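Local coordinates for protein probable acylphosphatase (Bacillus subtilis, PDB 3BR8) that hydrolyses acyl phosphates to a carboxylate and phosphate as a small single-domain acylphosphatase, at residues 2-7 / 51-56. Residues are numbered along the deposited sequence; the frame is centred on the assembly and turned at random.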
loop_
_atom_site.group_PDB
_atom_site.type_symbol
_atom_site.label_atom_id
_atom_site.label_comp_id
_atom_site.label_asym_id
_atom_site.label_seq_id
_atom_site.Cartn_x
_atom_site.Cartn_y
_atom_site.Cartn_z
ATOM N N LEU A 2 -4.786 12.574 4.748
ATOM C CA LEU A 2 -5.631 11.440 5.027
ATOM C C LEU A 2 -4.678 10.258 5.175
ATOM O O LEU A 2 -3.585 10.258 4.592
ATOM C CB LEU A 2 -6.635 11.230 3.888
ATOM C CG LEU A 2 -8.053 10.757 4.232
ATOM C CD1 LEU A 2 -8.771 11.659 5.236
ATOM C CD2 LEU A 2 -8.866 10.624 2.953
ATOM N N GLN A 3 -5.073 9.296 6.002
ATOM C CA GLN A 3 -4.379 8.020 6.146
ATOM C C GLN A 3 -5.297 6.910 5.642
ATOM O O GLN A 3 -6.454 6.806 6.077
ATOM C CB GLN A 3 -4.013 7.766 7.620
ATOM C CG GLN A 3 -3.248 6.467 7.889
ATOM C CD GLN A 3 -3.088 6.154 9.374
ATOM O OE1 GLN A 3 -2.143 6.605 10.016
ATOM N NE2 GLN A 3 -3.995 5.339 9.913
ATOM N N TYR A 4 -4.780 6.072 4.744
ATOM C CA TYR A 4 -5.477 4.844 4.370
ATOM C C TYR A 4 -4.791 3.627 4.970
ATOM O O TYR A 4 -3.566 3.504 4.921
ATOM C CB TYR A 4 -5.504 4.653 2.850
ATOM C CG TYR A 4 -6.460 5.498 2.047
ATOM C CD1 TYR A 4 -6.410 5.462 0.664
ATOM C CD2 TYR A 4 -7.417 6.316 2.655
ATOM C CE1 TYR A 4 -7.262 6.210 -0.101
ATOM C CE2 TYR A 4 -8.292 7.076 1.889
ATOM C CZ TYR A 4 -8.201 7.019 0.510
ATOM O OH TYR A 4 -9.056 7.770 -0.255
ATOM N N ARG A 5 -5.609 2.722 5.492
ATOM C CA ARG A 5 -5.192 1.367 5.828
ATOM C C ARG A 5 -5.733 0.435 4.754
ATOM O O ARG A 5 -6.949 0.277 4.618
ATOM C CB ARG A 5 -5.745 0.965 7.188
ATOM C CG ARG A 5 -5.142 1.715 8.326
ATOM C CD ARG A 5 -5.769 1.224 9.593
ATOM N NE ARG A 5 -5.249 1.903 10.765
ATOM C CZ ARG A 5 -5.628 1.611 12.006
ATOM N NH1 ARG A 5 -6.531 0.657 12.221
ATOM N NH2 ARG A 5 -5.113 2.274 13.029
ATOM N N ILE A 6 -4.830 -0.173 3.992
ATOM C CA ILE A 6 -5.182 -1.003 2.845
ATOM C C ILE A 6 -4.730 -2.434 3.109
ATOM O O ILE A 6 -3.580 -2.653 3.487
ATOM C CB ILE A 6 -4.512 -0.456 1.549
ATOM C CG1 ILE A 6 -4.874 1.024 1.320
ATOM C CG2 ILE A 6 -4.853 -1.324 0.337
ATOM C CD1 ILE A 6 -3.918 1.763 0.387
ATOM N N ILE A 7 -5.638 -3.394 2.934
ATOM C CA ILE A 7 -5.269 -4.809 2.998
ATOM C C ILE A 7 -5.541 -5.421 1.630
ATOM O O ILE A 7 -6.655 -5.304 1.090
ATOM C CB ILE A 7 -6.039 -5.578 4.094
ATOM C CG1 ILE A 7 -5.744 -4.985 5.480
ATOM C CG2 ILE A 7 -5.663 -7.060 4.066
ATOM C CD1 ILE A 7 -6.568 -5.560 6.633
ATOM N N ASN A 51 -5.538 13.148 -3.764
ATOM C CA ASN A 51 -5.326 12.759 -5.163
ATOM C C ASN A 51 -4.276 11.658 -5.333
ATOM O O ASN A 51 -4.464 10.704 -6.100
ATOM C CB ASN A 51 -5.060 13.966 -6.097
ATOM C CG ASN A 51 -3.901 14.869 -5.643
ATOM O OD1 ASN A 51 -3.070 14.491 -4.814
ATOM N ND2 ASN A 51 -3.832 16.069 -6.235
ATOM N N ALA A 52 -3.196 11.782 -4.569
ATOM C CA ALA A 52 -2.142 10.782 -4.501
ATOM C C ALA A 52 -2.637 9.453 -3.925
ATOM O O ALA A 52 -2.333 8.383 -4.463
ATOM C CB ALA A 52 -0.954 11.333 -3.690
ATOM N N LEU A 53 -3.411 9.517 -2.842
ATOM C CA LEU A 53 -3.929 8.315 -2.220
ATOM C C LEU A 53 -4.900 7.572 -3.119
ATOM O O LEU A 53 -4.844 6.345 -3.222
ATOM C CB LEU A 53 -4.621 8.637 -0.891
ATOM C CG LEU A 53 -3.740 8.910 0.329
ATOM C CD1 LEU A 53 -4.597 9.390 1.482
ATOM C CD2 LEU A 53 -2.934 7.672 0.737
ATOM N N GLN A 54 -5.820 8.296 -3.755
ATOM C CA GLN A 54 -6.796 7.651 -4.627
ATOM C C GLN A 54 -6.126 6.990 -5.822
ATOM O O GLN A 54 -6.434 5.845 -6.158
ATOM C CB GLN A 54 -7.836 8.664 -5.099
ATOM C CG GLN A 54 -8.917 8.050 -5.982
ATOM C CD GLN A 54 -9.979 9.038 -6.404
ATOM O OE1 GLN A 54 -10.624 8.862 -7.442
ATOM N NE2 GLN A 54 -10.183 10.078 -5.605
ATOM N N SER A 55 -5.218 7.713 -6.478
ATOM C CA SER A 55 -4.493 7.147 -7.607
ATOM C C SER A 55 -3.584 5.988 -7.177
ATOM O O SER A 55 -3.435 5.015 -7.920
ATOM C CB SER A 55 -3.724 8.236 -8.372
ATOM O OG SER A 55 -2.756 8.887 -7.569
ATOM N N PHE A 56 -3.009 6.070 -5.977
ATOM C CA PHE A 56 -2.225 4.957 -5.414
ATOM C C PHE A 56 -3.045 3.670 -5.285
ATOM O O PHE A 56 -2.569 2.596 -5.673
ATOM C CB PHE A 56 -1.686 5.397 -4.057
ATOM C CG PHE A 56 -0.921 4.343 -3.284
ATOM C CD1 PHE A 56 0.341 3.916 -3.688
ATOM C CD2 PHE A 56 -1.422 3.868 -2.073
ATOM C CE1 PHE A 56 1.049 2.993 -2.923
ATOM C CE2 PHE A 56 -0.711 2.947 -1.304
ATOM C CZ PHE A 56 0.531 2.516 -1.726
#
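Tyr-4 and Leu-53 stand nearest each other, CA to CA 7.6 Å, where strand 2-7 and helix 51-56 run almost parallel at 18°, their axes approaching to 9.6 Å. Leu-53 buries more surface than any other residue of the contact and lies over the tyrosine ring. Its CD1 methyl sits above the centre of one ring face, 4.2 Å from the centroid and only 2° off the normal, a CH-pi contact. Lower on the same side chain, CB of Leu-53 touches Tyr-4 CE1 at 3.7 Å. Tyr-4 holds CG anti to its carbonyl carbon, beside the backbone N (chi1 -76°), and the ring beyond it lies beneath the leucine. The same CD1 also reaches the beginning of the strand segment, where it packs 3.7 Å from Leu-2 CB and close to the Leu-2 carbonyl oxygen. One turn further along the helix, Phe-56 CE2 meets Ile-6 CD1 at 3.8 Å, and the two side chains cross obliquely. No hydrogen bond joins strand and helix: the contact is apolar, made by alternate strand residues Leu-2, Tyr-4 and Ile-6, whose CB atoms point to the helix. This is the alpha/beta sandwich of acylphosphatases, with helix 50-62 lying against the sheet. Strand 2-9 runs between 42-48 and 68-77, antiparallel to both. Leu-53 and Phe-56 also pack on Ala-46 of the former, and Tyr-4 touches Val-74 and Glu-76 of the latter, while Val-57, next after Phe-56 and one turn on from Leu-53, extends the apolar layer over Tyr-4 and Ile-6.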